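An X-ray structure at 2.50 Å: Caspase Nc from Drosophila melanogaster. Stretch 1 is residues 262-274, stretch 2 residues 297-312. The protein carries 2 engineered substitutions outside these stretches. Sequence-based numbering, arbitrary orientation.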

# COMPACT_ATOMS: atom_id res chain seq x y z
N VAL A 262 -8.86 5.38 -9.05
CA VAL A 262 -9.41 4.10 -9.49
C VAL A 262 -10.09 3.36 -8.35
O VAL A 262 -11.12 2.71 -8.53
CB VAL A 262 -8.29 3.19 -10.07
CG1 VAL A 262 -8.87 1.82 -10.45
CG2 VAL A 262 -7.65 3.86 -11.28
N MET A 263 -9.51 3.44 -7.15
CA MET A 263 -10.09 2.81 -5.99
C MET A 263 -11.45 3.48 -5.72
O MET A 263 -12.45 2.80 -5.54
CB MET A 263 -9.17 2.97 -4.78
CG MET A 263 -8.00 2.00 -4.73
SD MET A 263 -8.54 0.31 -4.36
CE MET A 263 -8.65 0.41 -2.56
N ALA A 264 -11.46 4.81 -5.71
CA ALA A 264 -12.68 5.57 -5.46
C ALA A 264 -13.83 5.21 -6.40
O ALA A 264 -14.98 5.12 -5.96
CB ALA A 264 -12.39 7.06 -5.56
N ASP A 265 -13.52 5.01 -7.67
CA ASP A 265 -14.56 4.69 -8.64
C ASP A 265 -14.88 3.20 -8.80
O ASP A 265 -15.99 2.85 -9.21
CB ASP A 265 -14.21 5.28 -10.01
CG ASP A 265 -14.03 6.80 -9.97
OD1 ASP A 265 -14.90 7.49 -9.38
OD2 ASP A 265 -13.04 7.31 -10.54
N HIS A 266 -13.95 2.32 -8.46
CA HIS A 266 -14.22 0.90 -8.65
C HIS A 266 -14.13 -0.06 -7.47
O HIS A 266 -14.50 -1.22 -7.60
CB HIS A 266 -13.33 0.38 -9.77
CG HIS A 266 -13.45 1.16 -11.04
ND1 HIS A 266 -12.48 2.03 -11.48
CD2 HIS A 266 -14.45 1.20 -11.96
CE1 HIS A 266 -12.87 2.59 -12.61
NE2 HIS A 266 -14.06 2.10 -12.92
N ALA A 267 -13.65 0.40 -6.32
CA ALA A 267 -13.54 -0.47 -5.16
C ALA A 267 -14.87 -1.14 -4.77
O ALA A 267 -14.89 -2.24 -4.23
CB ALA A 267 -12.98 0.31 -3.97
N HIS A 268 -15.98 -0.47 -5.05
CA HIS A 268 -17.31 -0.98 -4.74
C HIS A 268 -17.68 -2.17 -5.61
O HIS A 268 -18.59 -2.93 -5.27
CB HIS A 268 -18.35 0.10 -5.03
CG HIS A 268 -18.46 0.43 -6.49
ND1 HIS A 268 -19.26 -0.28 -7.36
CD2 HIS A 268 -17.82 1.35 -7.25
CE1 HIS A 268 -19.11 0.18 -8.59
NE2 HIS A 268 -18.24 1.17 -8.55
N ASP A 269 -16.96 -2.34 -6.71
CA ASP A 269 -17.28 -3.38 -7.68
C ASP A 269 -16.16 -4.32 -8.13
O ASP A 269 -16.41 -5.45 -8.55
CB ASP A 269 -17.83 -2.69 -8.93
CG ASP A 269 -18.96 -3.45 -9.57
OD1 ASP A 269 -19.15 -4.63 -9.22
OD2 ASP A 269 -19.65 -2.87 -10.44
N THR A 270 -14.92 -3.86 -8.06
CA THR A 270 -13.85 -4.69 -8.57
C THR A 270 -12.73 -5.05 -7.59
O THR A 270 -12.33 -4.25 -6.76
CB THR A 270 -13.29 -4.04 -9.89
OG1 THR A 270 -11.93 -3.64 -9.74
CG2 THR A 270 -14.12 -2.82 -10.26
N ASP A 271 -12.26 -6.29 -7.71
CA ASP A 271 -11.21 -6.82 -6.85
C ASP A 271 -9.90 -6.05 -7.02
O ASP A 271 -9.68 -5.42 -8.06
CB ASP A 271 -11.03 -8.32 -7.15
CG ASP A 271 -10.46 -8.59 -8.53
OD1 ASP A 271 -9.21 -8.64 -8.67
OD2 ASP A 271 -11.25 -8.76 -9.49
N LEU A 272 -9.05 -6.09 -6.00
CA LEU A 272 -7.77 -5.37 -6.00
C LEU A 272 -6.87 -5.58 -7.21
O LEU A 272 -6.37 -4.61 -7.78
CB LEU A 272 -6.96 -5.69 -4.73
CG LEU A 272 -5.65 -4.89 -4.64
CD1 LEU A 272 -5.96 -3.41 -4.77
CD2 LEU A 272 -4.92 -5.16 -3.34
N GLU A 273 -6.65 -6.82 -7.61
CA GLU A 273 -5.78 -7.07 -8.75
C GLU A 273 -6.26 -6.42 -10.04
O GLU A 273 -5.44 -6.01 -10.86
CB GLU A 273 -5.55 -8.57 -8.94
CG GLU A 273 -4.57 -9.11 -7.93
CD GLU A 273 -4.08 -10.50 -8.26
OE1 GLU A 273 -3.27 -10.64 -9.20
OE2 GLU A 273 -4.51 -11.46 -7.59
N ASP A 274 -7.58 -6.32 -10.20
CA ASP A 274 -8.13 -5.66 -11.39
C ASP A 274 -7.82 -4.17 -11.28
O ASP A 274 -7.43 -3.51 -12.24
CB ASP A 274 -9.64 -5.87 -11.48
CG ASP A 274 -10.01 -7.07 -12.33
OD1 ASP A 274 -9.18 -7.98 -12.49
OD2 ASP A 274 -11.15 -7.10 -12.82
N ALA A 297 3.35 -2.06 -11.54
CA ALA A 297 3.63 -3.49 -11.45
C ALA A 297 3.44 -4.03 -10.03
O ALA A 297 3.45 -3.27 -9.07
CB ALA A 297 5.07 -3.77 -11.91
N TYR A 298 3.25 -5.34 -9.89
CA TYR A 298 3.10 -5.94 -8.57
C TYR A 298 3.41 -7.43 -8.61
O TYR A 298 3.29 -8.06 -9.66
CB TYR A 298 1.67 -5.75 -8.02
CG TYR A 298 0.59 -6.48 -8.81
CD1 TYR A 298 -0.04 -5.88 -9.90
CD2 TYR A 298 0.17 -7.75 -8.43
CE1 TYR A 298 -1.08 -6.52 -10.58
CE2 TYR A 298 -0.85 -8.41 -9.11
CZ TYR A 298 -1.47 -7.79 -10.18
OH TYR A 298 -2.51 -8.44 -10.82
N ASP A 299 3.82 -7.98 -7.46
CA ASP A 299 4.11 -9.40 -7.38
C ASP A 299 3.04 -10.11 -6.58
O ASP A 299 2.66 -9.67 -5.48
CB ASP A 299 5.45 -9.67 -6.68
CG ASP A 299 6.58 -8.85 -7.23
OD1 ASP A 299 6.62 -8.61 -8.45
OD2 ASP A 299 7.43 -8.46 -6.42
N ASN A 300 2.54 -11.22 -7.13
CA ASN A 300 1.52 -12.01 -6.46
C ASN A 300 2.25 -13.15 -5.75
O ASN A 300 2.74 -14.08 -6.40
CB ASN A 300 0.54 -12.57 -7.49
CG ASN A 300 -0.67 -13.19 -6.84
OD1 ASN A 300 -0.55 -13.92 -5.86
ND2 ASN A 300 -1.86 -12.91 -7.38
N LEU A 301 2.34 -13.07 -4.43
CA LEU A 301 3.01 -14.10 -3.64
C LEU A 301 1.95 -14.96 -2.97
O LEU A 301 1.58 -14.75 -1.82
CB LEU A 301 3.92 -13.47 -2.58
CG LEU A 301 4.88 -12.37 -3.05
CD1 LEU A 301 5.72 -11.89 -1.86
CD2 LEU A 301 5.78 -12.91 -4.14
N GLY A 302 1.46 -15.95 -3.70
CA GLY A 302 0.44 -16.80 -3.15
C GLY A 302 -0.82 -16.02 -2.77
O GLY A 302 -1.56 -16.46 -1.90
N PHE A 303 -1.05 -14.86 -3.39
CA PHE A 303 -2.26 -14.07 -3.11
C PHE A 303 -3.28 -14.73 -4.05
O PHE A 303 -3.59 -14.20 -5.12
CB PHE A 303 -2.01 -12.61 -3.50
CG PHE A 303 -3.12 -11.65 -3.09
CD1 PHE A 303 -4.17 -11.37 -3.96
CD2 PHE A 303 -3.06 -10.98 -1.87
CE1 PHE A 303 -5.15 -10.42 -3.62
CE2 PHE A 303 -4.03 -10.03 -1.52
CZ PHE A 303 -5.07 -9.75 -2.39
N ASN A 304 -3.81 -15.87 -3.63
CA ASN A 304 -4.69 -16.64 -4.50
C ASN A 304 -6.20 -16.49 -4.45
O ASN A 304 -6.91 -17.26 -5.10
CB ASN A 304 -4.28 -18.11 -4.38
CG ASN A 304 -2.79 -18.31 -4.67
OD1 ASN A 304 -2.22 -17.65 -5.55
ND2 ASN A 304 -2.15 -19.21 -3.94
N LYS A 305 -6.70 -15.50 -3.73
CA LYS A 305 -8.14 -15.27 -3.65
C LYS A 305 -8.42 -13.84 -4.09
O LYS A 305 -7.51 -13.00 -4.08
CB LYS A 305 -8.65 -15.46 -2.22
CG LYS A 305 -8.52 -16.87 -1.67
CD LYS A 305 -8.96 -16.90 -0.22
CE LYS A 305 -8.85 -18.28 0.40
NZ LYS A 305 -9.40 -18.25 1.78
N LYS A 306 -9.66 -13.55 -4.47
CA LYS A 306 -10.00 -12.19 -4.87
C LYS A 306 -10.11 -11.31 -3.63
O LYS A 306 -10.50 -11.78 -2.55
CB LYS A 306 -11.34 -12.18 -5.62
CG LYS A 306 -11.40 -13.06 -6.87
CD LYS A 306 -10.63 -12.48 -8.05
CE LYS A 306 -10.68 -13.46 -9.22
NZ LYS A 306 -9.98 -12.98 -10.44
N LEU A 307 -9.77 -10.04 -3.78
CA LEU A 307 -9.88 -9.11 -2.68
C LEU A 307 -10.85 -7.98 -3.03
O LEU A 307 -10.49 -7.05 -3.76
CB LEU A 307 -8.52 -8.51 -2.32
CG LEU A 307 -8.61 -7.45 -1.21
CD1 LEU A 307 -9.34 -8.03 -0.02
CD2 LEU A 307 -7.25 -6.97 -0.80
N TYR A 308 -12.07 -8.08 -2.53
CA TYR A 308 -13.07 -7.03 -2.73
C TYR A 308 -13.09 -6.28 -1.41
O TYR A 308 -13.09 -6.88 -0.34
CB TYR A 308 -14.46 -7.62 -3.00
CG TYR A 308 -14.61 -8.20 -4.39
CD1 TYR A 308 -14.43 -9.56 -4.61
CD2 TYR A 308 -14.91 -7.37 -5.49
CE1 TYR A 308 -14.54 -10.09 -5.90
CE2 TYR A 308 -15.02 -7.89 -6.78
CZ TYR A 308 -14.83 -9.25 -6.98
OH TYR A 308 -14.96 -9.79 -8.24
N PHE A 309 -13.07 -4.95 -1.48
CA PHE A 309 -13.06 -4.14 -0.28
C PHE A 309 -14.47 -3.90 0.30
O PHE A 309 -14.61 -3.54 1.47
CB PHE A 309 -12.35 -2.81 -0.57
CG PHE A 309 -10.85 -2.94 -0.70
CD1 PHE A 309 -10.04 -3.10 0.43
CD2 PHE A 309 -10.24 -2.92 -1.95
CE1 PHE A 309 -8.65 -3.24 0.31
CE2 PHE A 309 -8.86 -3.07 -2.08
CZ PHE A 309 -8.07 -3.23 -0.95
N ASN A 310 -15.49 -4.12 -0.53
CA ASN A 310 -16.88 -3.91 -0.12
C ASN A 310 -17.01 -2.63 0.70
O ASN A 310 -17.57 -2.62 1.80
CB ASN A 310 -17.38 -5.10 0.70
CG ASN A 310 -17.37 -6.40 -0.09
OD1 ASN A 310 -17.85 -6.45 -1.22
ND2 ASN A 310 -16.83 -7.46 0.50
N PRO A 311 -16.50 -1.51 0.17
CA PRO A 311 -16.61 -0.29 0.98
C PRO A 311 -18.05 0.10 1.30
O PRO A 311 -18.93 0.04 0.45
CB PRO A 311 -15.90 0.74 0.12
CG PRO A 311 -16.28 0.33 -1.25
CD PRO A 311 -16.15 -1.19 -1.22
N GLY A 312 -18.26 0.50 2.55
CA GLY A 312 -19.57 0.93 3.00
C GLY A 312 -20.63 -0.15 3.17
O GLY A 312 -21.81 0.17 3.26
O HOH W 1 -12.82 -3.72 -4.08
O HOH W 2 -13.43 -7.37 -10.21
O HOH W 3 -11.28 -10.75 -10.99
O HOH W 4 -8.09 -9.25 -6.01
O HOH W 5 -6.86 -11.77 -6.39

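A helix start offers backbone N-H groups that no preceding turn can satisfy, and a neighbouring segment can supply what is missing. The contact between residues 262-274 and 297-312 of this caspase is a compact example. Leu272 N, in the first turn of its helix, donates to Leu307 O at 2.8 Å, the one direct backbone hydrogen bond between the stretches. The same carbonyl receives a CA-H...O contact from Asp271 CA, 3.2 Å from Leu307 O. Asp271 caps the helix itself: its OD1 accepts from Asp274 N at 3.2 Å.

The next residue, Glu273, reaches the strand with its carboxylate. Tyr298 OH donates to Glu273 OE1 at 2.8 Å, and Asn300 ND2 adds a weak bond to the same oxygen at 3.2 Å. Asn300 is held in turn by Phe303, whose N donates to Asn300 OD1 at 2.7 Å while Asn300 ND2 donates to Phe303 O at 3.1 Å.

Water adds further links between the stretches. Water 1 donates to Ala267 O and Thr270 O and accepts from Phe309 N, so a single molecule ties the Ala267 and Thr270 carbonyls to the backbone of the second stretch. Water 4 accepts from both Glu273 N and Leu307 N. Asp271 and Lys306 are too far apart for a salt bridge, with OD2 and NZ 4.5 Å apart, but water 3 links them, accepting from the lysine and donating to the carboxylate.

Packing completes the joint. Asp271 CB sits over a face of the Tyr308 ring, 4.0 Å from its centroid, while Asp269 O lies at that ring's edge. Leu272 CD2 meets Leu307 CD2 at 3.9 Å, and Leu272 CD1 lies at the edge of the Phe309 ring, 4.0 Å from Phe309 CE2. Met263 CE reaches Phe309 CE2 at 3.5 Å, and Ala267 CB lies 4.3 Å from Pro311 CG.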